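Local coordinates for PmoD (Methylocystis sp. ATCC 49242, PDB 6CPD), which binds copper(I) as a periplasmic, cupredoxin-like protein of a methane-oxidizing bacterium, where it probably takes part in copper handling, at residues 19-24 with 31-36; 52-57 with 112-117; 58-63 with 106-111; 78-83 with 95-100. All blocks are in the same frame, centred on the assembly; numbering follows the deposited sequence.

Contact 1. Residues 19-24 with 31-36; sequences VFQPDK and DEIPAT
Gln21 meets the backbone of Ala35 with both ends of its side-chain amide. Its OE1 accepts the N-H of Ala35 (OE1 to N, 3.1 Å), with the donor in the plane of the side-chain carbonyl and on a lone pair. The return bond is shorter and almost straight: Gln21 NE2 to Ala35 O is 2.8 Å, at 178° at the hydrogen. The acceptor lies in the amide plane of Gln21, whereas NE2 stands well above the carbonyl plane of Ala35, so the pairing is flat on one partner only. Two bonds to one residue fix the rotation of the amide, and NE2 gives a further bond to Thr39 OG1. Nearby, Asp31 OD2 accepts the backbone N of Met5 from the second subunit.

Apolar contacts flank the amide. The CG2 methyl of Ile33 lies against the flat of the Gln21 amide, 3.3 Å from CD, with the two side chains meeting at a slant. With its CG anti to the carbonyl carbon (chi1 -57°) and the chain extended beyond, Gln21 spans the gap between backbones. On one flank Val19 CG1 packs on Ile33 CD1 at 3.7 Å, the side chains crossing at about a right angle. On the other, Lys24 CG rests on Ala35 CB at 3.6 Å.

No backbone bond joins the segments. Val19 belongs to strand 13-20 of the antiparallel sheet, bonded to Tyr29; Ile33 lies in strand 32-33, an outermost strand of the mixed sheet, and bonds to Met126 and Gly128.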
loop_
_atom_site.group_PDB
_atom_site.type_symbol
_atom_site.label_atom_id
_atom_site.label_comp_id
_atom_site.label_asym_id
_atom_site.label_seq_id
_atom_site.Cartn_x
_atom_site.Cartn_y
_atom_site.Cartn_z
ATOM N N VAL B 19 6.769 -6.884 -0.485
ATOM C CA VAL B 19 6.885 -8.243 -0.990
ATOM C C VAL B 19 7.993 -8.317 -2.013
ATOM O O VAL B 19 8.035 -7.487 -2.925
ATOM C CB VAL B 19 5.569 -8.711 -1.650
ATOM C CG1 VAL B 19 5.685 -10.158 -2.076
ATOM C CG2 VAL B 19 4.385 -8.521 -0.691
ATOM N N PHE B 20 8.915 -9.267 -1.876
ATOM C CA PHE B 20 9.827 -9.487 -2.991
ATOM C C PHE B 20 9.988 -10.973 -3.302
ATOM O O PHE B 20 9.639 -11.835 -2.496
ATOM C CB PHE B 20 11.180 -8.784 -2.804
ATOM C CG PHE B 20 12.000 -9.258 -1.655
ATOM C CD1 PHE B 20 11.738 -8.805 -0.370
ATOM C CD2 PHE B 20 13.126 -10.057 -1.877
ATOM C CE1 PHE B 20 12.542 -9.205 0.696
ATOM C CE2 PHE B 20 13.939 -10.465 -0.819
ATOM C CZ PHE B 20 13.646 -10.034 0.471
ATOM N N GLN B 21 10.468 -11.231 -4.515
ATOM C CA GLN B 21 10.648 -12.575 -5.056
ATOM C C GLN B 21 12.045 -12.680 -5.648
ATOM O O GLN B 21 12.255 -12.473 -6.852
ATOM C CB GLN B 21 9.591 -12.858 -6.109
ATOM C CG GLN B 21 8.149 -12.696 -5.591
ATOM C CD GLN B 21 7.129 -13.312 -6.535
ATOM O OE1 GLN B 21 6.872 -12.781 -7.615
ATOM N NE2 GLN B 21 6.573 -14.459 -6.148
ATOM N N PRO B 22 13.015 -12.973 -4.781
ATOM C CA PRO B 22 14.452 -12.914 -5.074
ATOM C C PRO B 22 14.898 -13.864 -6.197
ATOM O O PRO B 22 15.952 -13.625 -6.805
ATOM C CB PRO B 22 15.097 -13.291 -3.734
ATOM C CG PRO B 22 14.041 -14.067 -2.991
ATOM C CD PRO B 22 12.737 -13.443 -3.412
ATOM N N ASP B 23 14.162 -14.951 -6.424
ATOM C CA ASP B 23 14.521 -15.882 -7.506
ATOM C C ASP B 23 14.140 -15.354 -8.894
ATOM O O ASP B 23 14.668 -15.816 -9.904
ATOM C CB ASP B 23 13.888 -17.254 -7.259
ATOM C CG ASP B 23 14.619 -18.042 -6.184
ATOM O OD1 ASP B 23 15.782 -17.690 -5.897
ATOM O OD2 ASP B 23 14.040 -19.001 -5.622
ATOM N N LYS B 24 13.229 -14.387 -8.937
ATOM C CA LYS B 24 12.705 -13.861 -10.200
ATOM C C LYS B 24 13.198 -12.465 -10.551
ATOM O O LYS B 24 13.414 -12.158 -11.726
ATOM C CB LYS B 24 11.176 -13.866 -10.204
ATOM C CG LYS B 24 10.594 -15.242 -10.442
ATOM C CD LYS B 24 10.918 -15.627 -11.876
ATOM C CE LYS B 24 10.301 -16.936 -12.306
ATOM N NZ LYS B 24 10.793 -17.308 -13.672
ATOM N N ASP B 31 0.224 -5.926 -3.791
ATOM C CA ASP B 31 -0.852 -6.913 -3.803
ATOM C C ASP B 31 -0.973 -7.654 -5.134
ATOM O O ASP B 31 -1.867 -8.478 -5.303
ATOM C CB ASP B 31 -2.193 -6.270 -3.452
ATOM C CG ASP B 31 -2.466 -5.020 -4.246
ATOM O OD1 ASP B 31 -1.910 -4.889 -5.352
ATOM O OD2 ASP B 31 -3.254 -4.178 -3.769
ATOM N N GLU B 32 -0.066 -7.365 -6.060
ATOM C CA GLU B 32 -0.008 -8.099 -7.318
ATOM C C GLU B 32 1.368 -8.712 -7.422
ATOM O O GLU B 32 2.327 -8.055 -7.826
ATOM C CB GLU B 32 -0.288 -7.180 -8.498
ATOM C CG GLU B 32 -1.606 -6.435 -8.384
ATOM C CD GLU B 32 -2.776 -7.256 -8.897
ATOM O OE1 GLU B 32 -2.546 -8.170 -9.721
ATOM O OE2 GLU B 32 -3.919 -6.994 -8.466
ATOM N N ILE B 33 1.460 -9.970 -7.009
ATOM C CA ILE B 33 2.723 -10.701 -6.998
ATOM C C ILE B 33 2.827 -11.561 -8.258
ATOM O O ILE B 33 2.078 -12.520 -8.392
ATOM C CB ILE B 33 2.793 -11.552 -5.707
ATOM C CG1 ILE B 33 2.621 -10.637 -4.487
ATOM C CG2 ILE B 33 4.060 -12.342 -5.624
ATOM C CD1 ILE B 33 2.377 -11.380 -3.207
ATOM N N PRO B 34 3.767 -11.236 -9.169
ATOM C CA PRO B 34 3.719 -11.783 -10.541
ATOM C C PRO B 34 4.135 -13.248 -10.708
ATOM O O PRO B 34 3.694 -13.893 -11.666
ATOM C CB PRO B 34 4.675 -10.867 -11.316
ATOM C CG PRO B 34 5.604 -10.325 -10.297
ATOM C CD PRO B 34 4.788 -10.182 -9.038
ATOM N N ALA B 35 4.938 -13.791 -9.801
ATOM C CA ALA B 35 5.484 -15.121 -10.058
ATOM C C ALA B 35 5.131 -16.095 -8.948
ATOM O O ALA B 35 4.764 -15.694 -7.847
ATOM C CB ALA B 35 7.013 -15.045 -10.221
ATOM N N THR B 36 5.145 -17.379 -9.288
ATOM C CA THR B 36 5.077 -18.434 -8.297
ATOM C C THR B 36 6.491 -18.587 -7.749
ATOM O O THR B 36 7.446 -18.101 -8.357
ATOM C CB THR B 36 4.542 -19.757 -8.888
ATOM O OG1 THR B 36 5.224 -20.034 -10.108
ATOM C CG2 THR B 36 3.048 -19.632 -9.194
#

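Contact 2. Residues 52-57 with 112-117; sequences DLPLEL and TRESGQ
Pro54 O is gripped by two donors. The backbone N of Thr112 binds it at 3.0 Å, with 161° at the hydrogen and the donor tilted 20° from the carbonyl plane. A water also donates to Pro54 O, weakly, and stands 2.9 Å from Thr112 OG1. The hydroxyl of Thr112 sits anti to the carbonyl carbon, beside its own backbone N (chi1 -52°), which brings it to the water beside the N-H bond. The side chains of Thr112 and Pro54 cross at about a right angle, CB to CB 4.0 Å.

The Thr112-Pro54 bond lies where strand 103-112, the neighbour of 55-61, gives way to the hairpin turn leading to strand 118-127. In that turn Gly116 and Gln117 both face Arg113, an arrangement that fits a G1 beta bulge, though Gly116 N is less surely placed.

Thr112 O is covered by carbon: Leu53 CD2 lies 3.5 Å away and Pro54 CD closes in at the same distance. It has no hydrogen-bond partner in the model, so its burial is uncompensated. Leu53 CD2 also packs on Glu114 CG at 3.7 Å, although Glu114 is poorly ordered. The carboxylates of Asp52 and Glu114 come within 4.2 Å (OD1 to OE1), a like-charge approach. Each also makes a long, weak ion pair with Lys87 NZ, which would probably ease their repulsion.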
loop_
_atom_site.group_PDB
_atom_site.type_symbol
_atom_site.label_atom_id
_atom_site.label_comp_id
_atom_site.label_asym_id
_atom_site.label_seq_id
_atom_site.Cartn_x
_atom_site.Cartn_y
_atom_site.Cartn_z
ATOM N N ASP B 52 3.828 -4.385 21.754
ATOM C CA ASP B 52 3.576 -5.123 22.983
ATOM C C ASP B 52 2.294 -5.948 22.817
ATOM O O ASP B 52 1.788 -6.516 23.782
ATOM C CB ASP B 52 3.472 -4.154 24.167
ATOM C CG ASP B 52 3.832 -4.798 25.498
ATOM O OD1 ASP B 52 3.562 -5.999 25.693
ATOM O OD2 ASP B 52 4.401 -4.088 26.359
ATOM N N LEU B 53 1.752 -5.971 21.597
ATOM C CA LEU B 53 0.493 -6.668 21.314
ATOM C C LEU B 53 0.706 -7.955 20.529
ATOM O O LEU B 53 1.399 -7.954 19.509
ATOM C CB LEU B 53 -0.471 -5.781 20.532
ATOM C CG LEU B 53 -1.028 -4.535 21.213
ATOM C CD1 LEU B 53 -2.078 -3.912 20.299
ATOM C CD2 LEU B 53 -1.621 -4.901 22.552
ATOM N N PRO B 54 0.090 -9.049 20.997
ATOM C CA PRO B 54 0.135 -10.313 20.266
ATOM C C PRO B 54 -0.405 -10.133 18.855
ATOM O O PRO B 54 -1.472 -9.545 18.664
ATOM C CB PRO B 54 -0.754 -11.245 21.104
ATOM C CG PRO B 54 -0.708 -10.667 22.493
ATOM C CD PRO B 54 -0.638 -9.174 22.274
ATOM N N LEU B 55 0.358 -10.605 17.880
ATOM C CA LEU B 55 -0.020 -10.485 16.486
ATOM C C LEU B 55 0.090 -11.852 15.805
ATOM O O LEU B 55 1.138 -12.502 15.820
ATOM C CB LEU B 55 0.858 -9.434 15.808
ATOM C CG LEU B 55 0.660 -9.028 14.350
ATOM C CD1 LEU B 55 1.294 -7.658 14.145
ATOM C CD2 LEU B 55 1.286 -10.036 13.399
ATOM N N GLU B 56 -1.010 -12.290 15.216
ATOM C CA GLU B 56 -1.057 -13.572 14.532
ATOM C C GLU B 56 -1.219 -13.341 13.032
ATOM O O GLU B 56 -1.915 -12.411 12.614
ATOM C CB GLU B 56 -2.209 -14.415 15.072
ATOM C CG GLU B 56 -2.523 -15.652 14.248
ATOM C CD GLU B 56 -3.820 -16.335 14.665
ATOM O OE1 GLU B 56 -4.633 -15.709 15.378
ATOM O OE2 GLU B 56 -4.033 -17.502 14.263
ATOM N N LEU B 57 -0.574 -14.168 12.219
ATOM C CA LEU B 57 -0.754 -14.065 10.771
ATOM C C LEU B 57 -1.165 -15.414 10.202
ATOM O O LEU B 57 -0.525 -16.426 10.470
ATOM C CB LEU B 57 0.530 -13.576 10.079
ATOM C CG LEU B 57 0.522 -13.647 8.538
ATOM C CD1 LEU B 57 -0.419 -12.619 7.886
ATOM C CD2 LEU B 57 1.939 -13.531 7.966
ATOM N N THR B 112 -4.393 -9.003 19.301
ATOM C CA THR B 112 -5.097 -9.155 20.543
ATOM C C THR B 112 -4.880 -7.883 21.344
ATOM O O THR B 112 -3.756 -7.590 21.762
ATOM C CB THR B 112 -4.604 -10.378 21.342
ATOM O OG1 THR B 112 -4.629 -11.547 20.511
ATOM C CG2 THR B 112 -5.476 -10.591 22.563
ATOM N N ARG B 113 -5.951 -7.118 21.536
ATOM C CA ARG B 113 -5.877 -5.951 22.389
ATOM C C ARG B 113 -5.650 -6.560 23.758
ATOM O O ARG B 113 -6.005 -7.715 23.978
ATOM C CB ARG B 113 -7.162 -5.124 22.349
ATOM C CG ARG B 113 -7.472 -4.461 21.021
ATOM C CD ARG B 113 -6.651 -3.215 20.816
ATOM N NE ARG B 113 -6.803 -2.722 19.454
ATOM C CZ ARG B 113 -6.297 -1.575 19.018
ATOM N NH1 ARG B 113 -5.600 -0.813 19.848
ATOM N NH2 ARG B 113 -6.478 -1.198 17.758
ATOM N N GLU B 114 -5.114 -5.815 24.708
ATOM C CA GLU B 114 -4.894 -6.472 25.985
ATOM C C GLU B 114 -6.048 -6.165 26.922
ATOM O O GLU B 114 -5.999 -6.411 28.127
ATOM C CB GLU B 114 -3.514 -6.147 26.539
ATOM C CG GLU B 114 -2.470 -6.829 25.618
ATOM C CD GLU B 114 -1.025 -6.803 26.108
ATOM O OE1 GLU B 114 -0.539 -5.740 26.557
ATOM O OE2 GLU B 114 -0.367 -7.868 26.008
ATOM N N SER B 115 -7.102 -5.640 26.304
ATOM C CA SER B 115 -8.462 -5.720 26.808
ATOM C C SER B 115 -8.941 -7.159 26.573
ATOM O O SER B 115 -10.026 -7.559 26.992
ATOM C CB SER B 115 -9.343 -4.705 26.092
ATOM O OG SER B 115 -10.665 -5.183 25.937
ATOM N N GLY B 116 -8.080 -7.935 25.917
ATOM C CA GLY B 116 -8.355 -9.315 25.556
ATOM C C GLY B 116 -9.216 -9.440 24.305
ATOM O O GLY B 116 -9.550 -10.542 23.862
ATOM N N GLN B 117 -9.521 -8.311 23.675
ATOM C CA GLN B 117 -10.351 -8.342 22.485
ATOM C C GLN B 117 -9.502 -8.529 21.237
ATOM O O GLN B 117 -8.334 -8.144 21.199
ATOM C CB GLN B 117 -11.182 -7.055 22.382
ATOM C CG GLN B 117 -12.570 -7.246 21.778
ATOM C CD GLN B 117 -13.545 -7.934 22.719
ATOM O OE1 GLN B 117 -13.251 -8.150 23.898
ATOM N NE2 GLN B 117 -14.725 -8.271 22.203
HETATM O O HOH W 1 -2.920 -12.089 18.202
#

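Contact 3. Residues 58-63 with 106-111; sequences RIIRDP and IGLVTL
The carboxylate of Asp62 turns one flat face to Ile106. CD1 of Ile106 lies 3.5 Å from Asp62 CG and 3.6 Å from OD1 and from OD2; nearly equal distances place the methyl over the middle of the group rather than at either oxygen. Asp62 OD1 also accepts the backbone N of Leu64. An alanine in place of Asp62 would probably leave Leu64 N without this acceptor and the CD1 methyl of Ile106 without the carboxylate face it rests on, the contacts of CB remaining.

The backbones form an antiparallel pair. Arg58 and Leu108 make one hydrogen-bonded pair, Ile60 and Ile106 the next, each exchanging two N-H to O bonds; the shortest is Leu108 N to Arg58 O at 2.7 Å. Between them Ile59 and Gly107 form a non-hydrogen-bonded pair whose CA atoms are 4.3 Å apart, and Ile59 CA adds a C-H contact to Ile106 O.

Arg58, Ile60, Ile106 and Leu108 share one face of the sheet. Ile60 CG1 takes the crowded position between the backbone N and carbonyl carbon (chi1 61°), which sets it beside Ile106 CB at 3.9 Å; with chi2 extended (170°), CD1 reaches Leu108 CD1 at 4.2 Å. On the other face Ile59 CG1 covers Gly107 CA at 4.1 Å.

Both are inner strands of the mixed sheet, with 79-86 beyond one and 118-127 beyond the other. The four backbone bonds satisfy the polar main-chain atoms of the two hydrogen-bonded pairs, while the ionic end of Arg58 is met by Glu72, away from the aliphatic face.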
loop_
_atom_site.group_PDB
_atom_site.type_symbol
_atom_site.label_atom_id
_atom_site.label_comp_id
_atom_site.label_asym_id
_atom_site.label_seq_id
_atom_site.Cartn_x
_atom_site.Cartn_y
_atom_site.Cartn_z
ATOM N N ARG B 58 -2.238 -15.418 9.426
ATOM C CA ARG B 58 -2.626 -16.593 8.667
ATOM C C ARG B 58 -2.891 -16.205 7.234
ATOM O O ARG B 58 -3.716 -15.335 6.962
ATOM C CB ARG B 58 -3.845 -17.268 9.291
ATOM C CG ARG B 58 -4.315 -18.483 8.490
ATOM C CD ARG B 58 -5.590 -19.059 9.039
ATOM N NE ARG B 58 -5.296 -19.968 10.141
ATOM C CZ ARG B 58 -6.035 -20.096 11.231
ATOM N NH1 ARG B 58 -7.112 -19.349 11.385
ATOM N NH2 ARG B 58 -5.685 -20.957 12.170
ATOM N N ILE B 59 -2.189 -16.840 6.306
ATOM C CA ILE B 59 -2.467 -16.584 4.898
ATOM C C ILE B 59 -3.307 -17.739 4.369
ATOM O O ILE B 59 -2.929 -18.899 4.502
ATOM C CB ILE B 59 -1.170 -16.426 4.085
ATOM C CG1 ILE B 59 -0.381 -15.217 4.589
ATOM C CG2 ILE B 59 -1.485 -16.274 2.576
ATOM C CD1 ILE B 59 0.954 -15.027 3.873
ATOM N N ILE B 60 -4.467 -17.418 3.813
ATOM C CA ILE B 60 -5.357 -18.448 3.275
ATOM C C ILE B 60 -5.600 -18.266 1.788
ATOM O O ILE B 60 -5.496 -17.156 1.245
ATOM C CB ILE B 60 -6.742 -18.448 3.967
ATOM C CG1 ILE B 60 -7.439 -17.097 3.746
ATOM C CG2 ILE B 60 -6.609 -18.739 5.467
ATOM C CD1 ILE B 60 -8.889 -17.083 4.185
ATOM N N ARG B 61 -5.928 -19.371 1.134
ATOM C CA ARG B 61 -6.518 -19.315 -0.189
ATOM C C ARG B 61 -7.867 -18.632 -0.028
ATOM O O ARG B 61 -8.613 -18.921 0.913
ATOM C CB ARG B 61 -6.650 -20.734 -0.780
ATOM C CG ARG B 61 -5.277 -21.404 -0.918
ATOM C CD ARG B 61 -5.342 -22.865 -1.303
ATOM N NE ARG B 61 -5.703 -23.743 -0.190
ATOM C CZ ARG B 61 -4.852 -24.219 0.717
ATOM N NH1 ARG B 61 -3.562 -23.899 0.674
ATOM N NH2 ARG B 61 -5.295 -25.024 1.676
ATOM N N ASP B 62 -8.161 -17.693 -0.919
ATOM C CA ASP B 62 -9.400 -16.935 -0.865
ATOM C C ASP B 62 -10.557 -17.832 -1.335
ATOM O O ASP B 62 -10.550 -18.274 -2.475
ATOM C CB ASP B 62 -9.294 -15.688 -1.754
ATOM C CG ASP B 62 -10.442 -14.693 -1.526
ATOM O OD1 ASP B 62 -11.526 -15.100 -1.041
ATOM O OD2 ASP B 62 -10.253 -13.494 -1.849
ATOM N N PRO B 63 -11.532 -18.134 -0.453
ATOM C CA PRO B 63 -12.629 -19.003 -0.914
ATOM C C PRO B 63 -13.700 -18.261 -1.714
ATOM O O PRO B 63 -14.637 -18.907 -2.197
ATOM C CB PRO B 63 -13.221 -19.537 0.401
ATOM C CG PRO B 63 -13.011 -18.393 1.379
ATOM C CD PRO B 63 -11.666 -17.770 0.974
ATOM N N ILE B 106 -5.530 -14.329 0.920
ATOM C CA ILE B 106 -5.847 -13.329 1.920
ATOM C C ILE B 106 -4.901 -13.489 3.098
ATOM O O ILE B 106 -4.786 -14.584 3.650
ATOM C CB ILE B 106 -7.301 -13.453 2.429
ATOM C CG1 ILE B 106 -8.297 -13.473 1.261
ATOM C CG2 ILE B 106 -7.592 -12.338 3.448
ATOM C CD1 ILE B 106 -9.749 -13.502 1.668
ATOM N N GLY B 107 -4.226 -12.413 3.487
ATOM C CA GLY B 107 -3.449 -12.446 4.708
ATOM C C GLY B 107 -4.346 -11.939 5.822
ATOM O O GLY B 107 -4.858 -10.820 5.755
ATOM N N LEU B 108 -4.574 -12.781 6.824
ATOM C CA LEU B 108 -5.371 -12.402 7.984
ATOM C C LEU B 108 -4.468 -12.041 9.148
ATOM O O LEU B 108 -3.785 -12.911 9.686
ATOM C CB LEU B 108 -6.300 -13.535 8.406
ATOM C CG LEU B 108 -7.277 -14.008 7.345
ATOM C CD1 LEU B 108 -8.026 -15.250 7.822
ATOM C CD2 LEU B 108 -8.224 -12.876 7.051
ATOM N N VAL B 109 -4.463 -10.776 9.535
ATOM C CA VAL B 109 -3.651 -10.328 10.660
ATOM C C VAL B 109 -4.565 -10.137 11.857
ATOM O O VAL B 109 -5.499 -9.340 11.819
ATOM C CB VAL B 109 -2.913 -9.008 10.374
ATOM C CG1 VAL B 109 -2.082 -8.599 11.590
ATOM C CG2 VAL B 109 -2.034 -9.131 9.125
ATOM N N THR B 110 -4.309 -10.881 12.916
ATOM C CA THR B 110 -5.151 -10.795 14.088
ATOM C C THR B 110 -4.369 -10.203 15.246
ATOM O O THR B 110 -3.322 -10.724 15.621
ATOM C CB THR B 110 -5.698 -12.177 14.482
ATOM O OG1 THR B 110 -6.311 -12.785 13.338
ATOM C CG2 THR B 110 -6.722 -12.049 15.615
ATOM N N LEU B 111 -4.880 -9.105 15.796
ATOM C CA LEU B 111 -4.278 -8.485 16.962
ATOM C C LEU B 111 -5.084 -8.784 18.200
ATOM O O LEU B 111 -6.310 -8.764 18.178
ATOM C CB LEU B 111 -4.179 -6.974 16.819
ATOM C CG LEU B 111 -3.158 -6.327 15.905
ATOM C CD1 LEU B 111 -3.262 -4.856 16.180
ATOM C CD2 LEU B 111 -1.759 -6.830 16.209
#

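Contact 4. Residues 78-83 with 95-100; sequences LTELHL and VEHNFA
Leu81 CB lies over one face of the His97 ring, 4.3 Å above the plane and offset toward the rim. The two side chains slide past each other in opposite directions, and Leu81 CD1 comes to 3.9 Å from His97 CB. Phe99, two residues on, offers a ring face to His97 CD2, which stands 3.6 Å above its centre.

At the ring's edge, NE2 of His97 donates to Glu80 OE1 at 3.0 Å, with 152° at the hydrogen. The bond uses the anti lone pair of OE1 and leaves the ring plane by 19°, with the carboxylate and ring planes 70° apart. Glu80 OE2 pairs with Arg61, so each oxygen of the carboxylate has a donor, which may stabilise its charge. An alanine at His97 would probably leave Glu80 OE1 without this donor and open a gap between Leu81 and the face of Phe99.

Glu80 and Leu81 both face Ile59 as a classic beta bulge, where strand 79-86 turns a corner. The axes of 81-83 and 95-99 run antiparallel but 9.3 Å apart, without backbone bonds: the two strands belong to different sheets, joined here by side chains across a beta sandwich of cupredoxin type.

Further along, Leu83 CD1 packs obliquely on Val95 CG1 at 3.5 Å, and Leu81 CD1 lies 4.3 Å from Val95 CG2.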
loop_
_atom_site.group_PDB
_atom_site.type_symbol
_atom_site.label_atom_id
_atom_site.label_comp_id
_atom_site.label_asym_id
_atom_site.label_seq_id
_atom_site.Cartn_x
_atom_site.Cartn_y
_atom_site.Cartn_z
ATOM N N LEU B 78 -8.047 -24.041 4.456
ATOM C CA LEU B 78 -7.676 -23.021 3.476
ATOM C C LEU B 78 -6.243 -22.492 3.635
ATOM O O LEU B 78 -5.788 -21.674 2.831
ATOM C CB LEU B 78 -8.659 -21.845 3.581
ATOM C CG LEU B 78 -10.132 -22.146 3.283
ATOM C CD1 LEU B 78 -11.027 -20.965 3.653
ATOM C CD2 LEU B 78 -10.262 -22.459 1.802
ATOM N N THR B 79 -5.521 -22.964 4.647
ATOM C CA THR B 79 -4.296 -22.257 5.061
ATOM C C THR B 79 -3.049 -22.562 4.234
ATOM O O THR B 79 -2.692 -23.723 4.039
ATOM C CB THR B 79 -3.995 -22.544 6.537
ATOM O OG1 THR B 79 -4.980 -21.882 7.336
ATOM C CG2 THR B 79 -2.596 -22.035 6.931
ATOM N N GLU B 80 -2.395 -21.500 3.760
ATOM C CA GLU B 80 -1.097 -21.591 3.077
ATOM C C GLU B 80 0.037 -21.492 4.068
ATOM O O GLU B 80 1.044 -22.184 3.955
ATOM C CB GLU B 80 -0.919 -20.479 2.042
ATOM C CG GLU B 80 -1.652 -20.692 0.762
ATOM C CD GLU B 80 -1.002 -21.744 -0.128
ATOM O OE1 GLU B 80 0.211 -22.013 0.030
ATOM O OE2 GLU B 80 -1.718 -22.287 -0.997
ATOM N N LEU B 81 -0.114 -20.574 5.015
ATOM C CA LEU B 81 0.901 -20.381 6.035
ATOM C C LEU B 81 0.257 -19.848 7.300
ATOM O O LEU B 81 -0.696 -19.082 7.231
ATOM C CB LEU B 81 1.970 -19.414 5.507
ATOM C CG LEU B 81 2.942 -18.669 6.419
ATOM C CD1 LEU B 81 4.223 -18.410 5.658
ATOM C CD2 LEU B 81 2.348 -17.342 6.887
ATOM N N HIS B 82 0.798 -20.226 8.450
ATOM C CA HIS B 82 0.254 -19.772 9.725
ATOM C C HIS B 82 1.354 -19.487 10.732
ATOM O O HIS B 82 2.141 -20.366 11.053
ATOM C CB HIS B 82 -0.717 -20.802 10.304
ATOM C CG HIS B 82 -1.412 -20.334 11.543
ATOM N ND1 HIS B 82 -1.761 -21.182 12.569
ATOM C CD2 HIS B 82 -1.822 -19.099 11.921
ATOM C CE1 HIS B 82 -2.349 -20.492 13.532
ATOM N NE2 HIS B 82 -2.401 -19.225 13.158
ATOM N N LEU B 83 1.420 -18.245 11.208
ATOM C CA LEU B 83 2.306 -17.895 12.310
ATOM C C LEU B 83 1.500 -17.614 13.569
ATOM O O LEU B 83 0.730 -16.656 13.603
ATOM C CB LEU B 83 3.153 -16.666 11.989
ATOM C CG LEU B 83 4.044 -16.552 10.766
ATOM C CD1 LEU B 83 4.827 -15.255 10.935
ATOM C CD2 LEU B 83 4.978 -17.746 10.632
ATOM N N VAL B 95 8.193 -13.043 6.699
ATOM C CA VAL B 95 7.799 -14.428 6.495
ATOM C C VAL B 95 8.218 -14.803 5.077
ATOM O O VAL B 95 8.277 -13.951 4.183
ATOM C CB VAL B 95 6.281 -14.665 6.706
ATOM C CG1 VAL B 95 5.777 -13.835 7.863
ATOM C CG2 VAL B 95 5.508 -14.336 5.467
ATOM N N GLU B 96 8.602 -16.059 4.903
ATOM C CA GLU B 96 8.994 -16.562 3.606
ATOM C C GLU B 96 8.093 -17.726 3.256
ATOM O O GLU B 96 7.766 -18.536 4.118
ATOM C CB GLU B 96 10.471 -16.987 3.606
ATOM C CG GLU B 96 10.972 -17.561 2.280
ATOM C CD GLU B 96 10.679 -19.051 2.102
ATOM O OE1 GLU B 96 10.377 -19.734 3.102
ATOM O OE2 GLU B 96 10.749 -19.535 0.948
ATOM N N HIS B 97 7.676 -17.803 2.003
ATOM C CA HIS B 97 6.823 -18.904 1.585
ATOM C C HIS B 97 7.003 -19.181 0.099
ATOM O O HIS B 97 7.127 -18.253 -0.705
ATOM C CB HIS B 97 5.350 -18.594 1.891
ATOM C CG HIS B 97 4.429 -19.743 1.617
ATOM N ND1 HIS B 97 4.486 -20.923 2.322
ATOM C CD2 HIS B 97 3.448 -19.903 0.694
ATOM C CE1 HIS B 97 3.573 -21.761 1.859
ATOM N NE2 HIS B 97 2.932 -21.164 0.866
ATOM N N ASN B 98 7.028 -20.451 -0.272
ATOM C CA ASN B 98 6.972 -20.799 -1.679
ATOM C C ASN B 98 5.521 -20.933 -2.103
ATOM O O ASN B 98 4.850 -21.889 -1.729
ATOM C CB ASN B 98 7.728 -22.101 -1.959
ATOM C CG ASN B 98 7.833 -22.409 -3.450
ATOM O OD1 ASN B 98 8.732 -21.921 -4.133
ATOM N ND2 ASN B 98 6.924 -23.247 -3.951
ATOM N N PHE B 99 5.039 -19.959 -2.868
ATOM C CA PHE B 99 3.715 -20.056 -3.455
ATOM C C PHE B 99 3.831 -20.889 -4.716
ATOM O O PHE B 99 4.322 -20.412 -5.733
ATOM C CB PHE B 99 3.129 -18.679 -3.769
ATOM C CG PHE B 99 2.731 -17.893 -2.547
ATOM C CD1 PHE B 99 1.431 -17.954 -2.067
ATOM C CD2 PHE B 99 3.651 -17.085 -1.883
ATOM C CE1 PHE B 99 1.053 -17.233 -0.945
ATOM C CE2 PHE B 99 3.280 -16.364 -0.749
ATOM C CZ PHE B 99 1.970 -16.442 -0.283
ATOM N N ALA B 100 3.378 -22.135 -4.643
ATOM C CA ALA B 100 3.480 -23.048 -5.782
ATOM C C ALA B 100 2.371 -22.790 -6.803
ATOM O O ALA B 100 2.485 -23.197 -7.958
ATOM C CB ALA B 100 3.436 -24.492 -5.312
#

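From the N terminus, contact 1 comes first: it closes the short excursion through strand 28-29 and is complete before the others begin. Contact 2 opens next, at 52-57, and closes only at 112-117. Within that span contact 3 joins 58-63 to 106-111, and within contact 3 lies contact 4, so the last three are concentric and none cross. Contacts 2 and 3 succeed each other along strands 55-61 and 103-112 of the mixed sheet. Contacts 1 and 4 each bridge from it to the antiparallel sheet, and they touch where Thr36 packs against Phe99 and Ala100. Contacts 1 and 2 lie on opposite sides of the chain's centre, about 30 Å apart between centres.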